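Local atomic coordinates of beta-galactosidase (Geobacillus stearothermophilus, PDB entry 4OIF), a protein that probably hydrolyses terminal non-reducing beta-D-galactose residues of beta-D-galactosides, as a zinc-containing, trimeric member of glycoside hydrolase family 42. Residues 15-20 with 392-397; 353-358 with 403-408. All coordinates share one frame; numbering follows the deposited sequence. Where two conformers were deposited one is given.

Overall arrangement
Both contacts reach the TIM-barrel sheet, at its neighbouring parallel strands 16-21 and 356-359; their centres lie about 12 Å apart. Contact 1 packs the first of these strands on helix 386-399, and contact 2 ties Asp-355, on the way into the second, to the loop that follows the same helix. Between them, Leu-16 O and Ile-357 N lie 2.8 Å apart and Gly-18 N and Ile-357 O 3.1 Å, both probable hydrogen bonds of the sheet. Ile-15 N also packs on Val-405 CG2. The side chain of His-17 is about 12 Å from that of Glu-322, the predicted nucleophile; contact 2 lies away from the annotated sites.

Contact 1: residues 15-20 with 392-397; sequences ILHGGD and AEVGKA
Strand 16-21 of the TIM barrel packs here against helix 386-399 on the outside of the sheet, with His-17 meeting Val-394 and Gly-395 in a buried interface. The two backbones come closest at His-17 and Gly-395, whose CA atoms are 6.5 Å apart. With CG anti to the backbone N (chi1 -175°), the imidazole reaches out from the strand to the helix backbone. Its ND1 lies 3.4 Å from Gly-395 CA, while CE1 sits 3.5 Å from Gly-395 N. This close fit depends on the missing side chain of Gly-395: a CB there would come within about 3.1 Å of His-17 ND1.

The polar partners of the ring nitrogens lie outside the helix: ND1 is hydrogen-bonded to His-44 O, and NE2 to the hydroxyl of Tyr-359 on the neighbouring strand. The Tyr-359 ring stands steeply to the imidazole. Bonds from both ring nitrogens, which flank CE1, should fix the rotation of the imidazole in this buried place. Farther round the ring from Gly-395, the helix meets it obliquely with a second residue: the methyl Val-394 CG1, which stands anti to its own backbone N (chi1 166°), lies 3.9 Å from His-17 NE2.

Contact 2: residues 353-358 with 403-408; sequences GSDSIL and GIVGTN
The carboxylate of Asp-355 points at the backbone of the type II turn Ile-404 to Thr-407, and both its oxygens meet Gly-406 N. The stronger bond goes to OD2, 2.9 Å from Gly-406 N, which arrives on the syn side but 33° out of the carboxylate plane. A weak second bond joins the same N to OD1 at 3.4 Å, making the N-H bifurcated. Asp-355 CG stands anti to the carbonyl carbon (chi1 -78°), which sends the carboxylate across to the turn; OD1 comes 3.5 Å from Val-405 CA, and Val-405 CG1 lies 4.0 Å from OD2. Within the turn, Thr-407 N binds Ile-404 O at 2.9 Å. Gly-406, at positive phi, occupies the third position, where glycine is common in type II turns. A water donates to Thr-407 O at 2.9 Å and, weakly, to Gly-353 O.

OD1 also forms a salt bridge with Arg-633, so the buried charge has a cationic partner besides the turn amide. Replacing Asp-355 by an alanine removes both acceptors and would probably leave Gly-406 N without these bonds and Arg-633 without this carboxylate. Gly-353 is the C-prime residue of the Schellman motif closing helix 341-351; the chain then enters strand 356-359, flanked by strands 16-21 and 319-322, while Ile-404 packs on Ile-350 of that helix.

Contact 1: residues 15-20 with 392-397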
loop_
_atom_site.group_PDB
_atom_site.type_symbol
_atom_site.label_atom_id
_atom_site.label_comp_id
_atom_site.label_asym_id
_atom_site.label_seq_id
_atom_site.Cartn_x
_atom_site.Cartn_y
_atom_site.Cartn_z
ATOM N N ILE A 15 5.659 37.373 27.060
ATOM C CA ILE A 15 5.429 36.275 26.135
ATOM C C ILE A 15 6.473 35.192 26.378
ATOM O O ILE A 15 7.673 35.446 26.286
ATOM C CB ILE A 15 5.467 36.739 24.675
ATOM C CG1 ILE A 15 4.118 37.357 24.297
ATOM C CG2 ILE A 15 5.767 35.568 23.757
ATOM C CD1 ILE A 15 4.227 38.582 23.431
ATOM N N LEU A 16 6.005 33.998 26.728
ATOM C CA LEU A 16 6.899 32.891 27.026
ATOM C C LEU A 16 7.752 32.591 25.807
ATOM O O LEU A 16 7.246 32.557 24.704
ATOM C CB LEU A 16 6.121 31.640 27.433
ATOM C CG LEU A 16 4.863 31.867 28.272
ATOM C CD1 LEU A 16 4.247 30.528 28.629
ATOM C CD2 LEU A 16 5.179 32.693 29.520
ATOM N N HIS A 17 9.046 32.391 26.008
ATOM C CA HIS A 17 9.907 31.996 24.912
ATOM C C HIS A 17 10.853 30.920 25.411
ATOM O O HIS A 17 11.557 31.117 26.394
ATOM C CB HIS A 17 10.680 33.193 24.366
ATOM C CG HIS A 17 11.492 32.884 23.150
ATOM N ND1 HIS A 17 12.775 33.359 22.974
ATOM C CD2 HIS A 17 11.204 32.160 22.043
ATOM C CE1 HIS A 17 13.243 32.937 21.811
ATOM N NE2 HIS A 17 12.309 32.210 21.224
ATOM N N GLY A 18 10.858 29.771 24.748
ATOM C CA GLY A 18 11.732 28.697 25.188
ATOM C C GLY A 18 11.187 27.392 24.675
ATOM O O GLY A 18 10.883 27.302 23.496
ATOM N N GLY A 19 11.040 26.396 25.544
ATOM C CA GLY A 19 10.490 25.115 25.123
ATOM C C GLY A 19 10.921 23.884 25.921
ATOM O O GLY A 19 11.422 23.982 27.043
ATOM N N ASP A 20 10.711 22.710 25.339
ATOM C CA ASP A 20 11.056 21.473 26.021
ATOM C C ASP A 20 12.546 21.422 26.347
ATOM O O ASP A 20 13.407 21.602 25.476
ATOM C CB ASP A 20 10.660 20.262 25.176
ATOM C CG ASP A 20 9.154 20.029 25.151
ATOM O OD1 ASP A 20 8.382 21.009 25.220
ATOM O OD2 ASP A 20 8.738 18.857 25.072
ATOM N N ALA A 392 17.204 33.785 18.705
ATOM C CA ALA A 392 17.570 34.966 19.486
ATOM C C ALA A 392 16.842 36.220 19.008
ATOM O O ALA A 392 16.390 37.020 19.815
ATOM C CB ALA A 392 19.074 35.188 19.438
ATOM N N GLU A 393 16.737 36.396 17.698
ATOM C CA GLU A 393 16.010 37.530 17.144
ATOM C C GLU A 393 14.546 37.487 17.542
ATOM O O GLU A 393 13.957 38.525 17.899
ATOM C CB GLU A 393 16.150 37.573 15.622
ATOM C CG GLU A 393 17.520 38.067 15.170
ATOM C CD GLU A 393 17.941 39.367 15.874
ATOM O OE1 GLU A 393 17.154 40.347 15.865
ATOM O OE2 GLU A 393 19.056 39.410 16.440
ATOM N N VAL A 394 13.954 36.292 17.500
ATOM C CA VAL A 394 12.573 36.159 17.952
ATOM C C VAL A 394 12.487 36.569 19.422
ATOM O O VAL A 394 11.599 37.334 19.789
ATOM C CB VAL A 394 12.013 34.722 17.750
ATOM C CG1 VAL A 394 10.723 34.524 18.535
ATOM C CG2 VAL A 394 11.764 34.458 16.271
ATOM N N GLY A 395 13.423 36.091 20.246
ATOM C CA GLY A 395 13.455 36.437 21.661
ATOM C C GLY A 395 13.491 37.938 21.918
ATOM O O GLY A 395 12.674 38.475 22.689
ATOM N N LYS A 396 14.439 38.607 21.256
ATOM C CA LYS A 396 14.585 40.061 21.332
ATOM C C LYS A 396 13.298 40.753 20.920
ATOM O O LYS A 396 12.913 41.770 21.498
ATOM C CB LYS A 396 15.735 40.541 20.443
ATOM C CG LYS A 396 17.091 39.954 20.796
ATOM C CD LYS A 396 18.120 40.268 19.717
ATOM C CE LYS A 396 19.498 39.714 20.068
ATOM N NZ LYS A 396 20.554 40.195 19.127
ATOM N N ALA A 397 12.630 40.197 19.915
ATOM C CA ALA A 397 11.392 40.797 19.463
ATOM C C ALA A 397 10.302 40.633 20.518
ATOM O O ALA A 397 9.556 41.577 20.800
ATOM C CB ALA A 397 10.966 40.200 18.143
#

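Contact 2: residues 353-358 with 403-408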
loop_
_atom_site.group_PDB
_atom_site.type_symbol
_atom_site.label_atom_id
_atom_site.label_comp_id
_atom_site.label_asym_id
_atom_site.label_seq_id
_atom_site.Cartn_x
_atom_site.Cartn_y
_atom_site.Cartn_z
ATOM N N GLY A 353 -3.220 34.797 18.386
ATOM C CA GLY A 353 -3.627 34.686 19.775
ATOM C C GLY A 353 -2.688 34.049 20.791
ATOM O O GLY A 353 -2.966 34.080 21.989
ATOM N N SER A 354 -1.577 33.481 20.346
ATOM C CA SER A 354 -0.652 32.843 21.287
ATOM C C SER A 354 0.072 33.840 22.199
ATOM O O SER A 354 0.533 34.892 21.746
ATOM C CB SER A 354 0.383 32.015 20.531
ATOM O OG SER A 354 1.285 31.389 21.423
ATOM N N ASP A 355 0.168 33.507 23.485
ATOM C CA ASP A 355 1.002 34.270 24.418
ATOM C C ASP A 355 2.334 33.566 24.682
ATOM O O ASP A 355 2.982 33.807 25.703
ATOM C CB ASP A 355 0.269 34.516 25.741
ATOM C CG ASP A 355 -0.748 35.638 25.638
ATOM O OD1 ASP A 355 -0.671 36.433 24.676
ATOM O OD2 ASP A 355 -1.627 35.731 26.522
ATOM N N SER A 356 2.755 32.714 23.754
ATOM C CA SER A 356 4.052 32.054 23.869
ATOM C C SER A 356 4.620 31.639 22.519
ATOM O O SER A 356 3.879 31.422 21.566
ATOM C CB SER A 356 3.952 30.818 24.766
ATOM O OG SER A 356 3.142 29.823 24.166
ATOM N N ILE A 357 5.945 31.557 22.459
ATOM C CA ILE A 357 6.663 30.844 21.420
ATOM C C ILE A 357 7.552 29.788 22.101
ATOM O O ILE A 357 8.592 30.089 22.729
ATOM C CB ILE A 357 7.506 31.784 20.529
ATOM C CG1 ILE A 357 6.614 32.828 19.837
ATOM C CG2 ILE A 357 8.266 30.978 19.498
ATOM C CD1 ILE A 357 5.601 32.255 18.853
ATOM N N LEU A 358 7.107 28.543 21.994
ATOM C CA LEU A 358 7.793 27.433 22.623
ATOM C C LEU A 358 8.138 26.364 21.580
ATOM O O LEU A 358 7.359 26.068 20.667
ATOM C CB LEU A 358 6.943 26.852 23.760
ATOM C CG LEU A 358 6.610 27.845 24.884
ATOM C CD1 LEU A 358 5.503 27.332 25.823
ATOM C CD2 LEU A 358 7.866 28.200 25.674
ATOM N N GLY A 403 2.928 43.894 25.998
ATOM C CA GLY A 403 1.607 44.501 26.004
ATOM C C GLY A 403 0.571 43.671 25.268
ATOM O O GLY A 403 -0.636 43.814 25.474
ATOM N N ILE A 404 1.053 42.790 24.402
ATOM C CA ILE A 404 0.174 41.912 23.661
ATOM C C ILE A 404 -0.330 40.771 24.567
ATOM O O ILE A 404 -1.433 40.227 24.368
ATOM C CB ILE A 404 0.898 41.379 22.422
ATOM C CG1 ILE A 404 1.347 42.561 21.556
ATOM C CG2 ILE A 404 0.006 40.444 21.625
ATOM C CD1 ILE A 404 2.466 42.224 20.568
ATOM N N VAL A 405 0.463 40.443 25.582
ATOM C CA VAL A 405 0.112 39.370 26.507
ATOM C C VAL A 405 -1.282 39.560 27.106
ATOM O O VAL A 405 -1.595 40.603 27.685
ATOM C CB VAL A 405 1.139 39.252 27.653
ATOM C CG1 VAL A 405 0.680 38.219 28.679
ATOM C CG2 VAL A 405 2.502 38.887 27.096
ATOM N N GLY A 406 -2.122 38.546 26.941
ATOM C CA GLY A 406 -3.464 38.573 27.488
ATOM C C GLY A 406 -4.488 39.295 26.635
ATOM O O GLY A 406 -5.672 39.281 26.962
ATOM N N THR A 407 -4.055 39.935 25.553
ATOM C CA THR A 407 -5.020 40.578 24.662
ATOM C C THR A 407 -5.827 39.549 23.873
ATOM O O THR A 407 -5.300 38.506 23.449
ATOM C CB THR A 407 -4.344 41.539 23.657
ATOM O OG1 THR A 407 -3.356 40.824 22.897
ATOM C CG2 THR A 407 -3.695 42.710 24.387
ATOM N N ASN A 408 -7.099 39.858 23.669
ATOM C CA ASN A 408 -7.985 39.018 22.873
ATOM C C ASN A 408 -8.218 39.605 21.486
ATOM O O ASN A 408 -7.542 40.565 21.088
ATOM C CB ASN A 408 -9.309 38.818 23.607
ATOM C CG ASN A 408 -9.132 38.051 24.919
ATOM O OD1 ASN A 408 -8.912 36.832 24.917
ATOM N ND2 ASN A 408 -9.219 38.761 26.041
HETATM O O HOH W 1 -5.881 35.952 22.226
#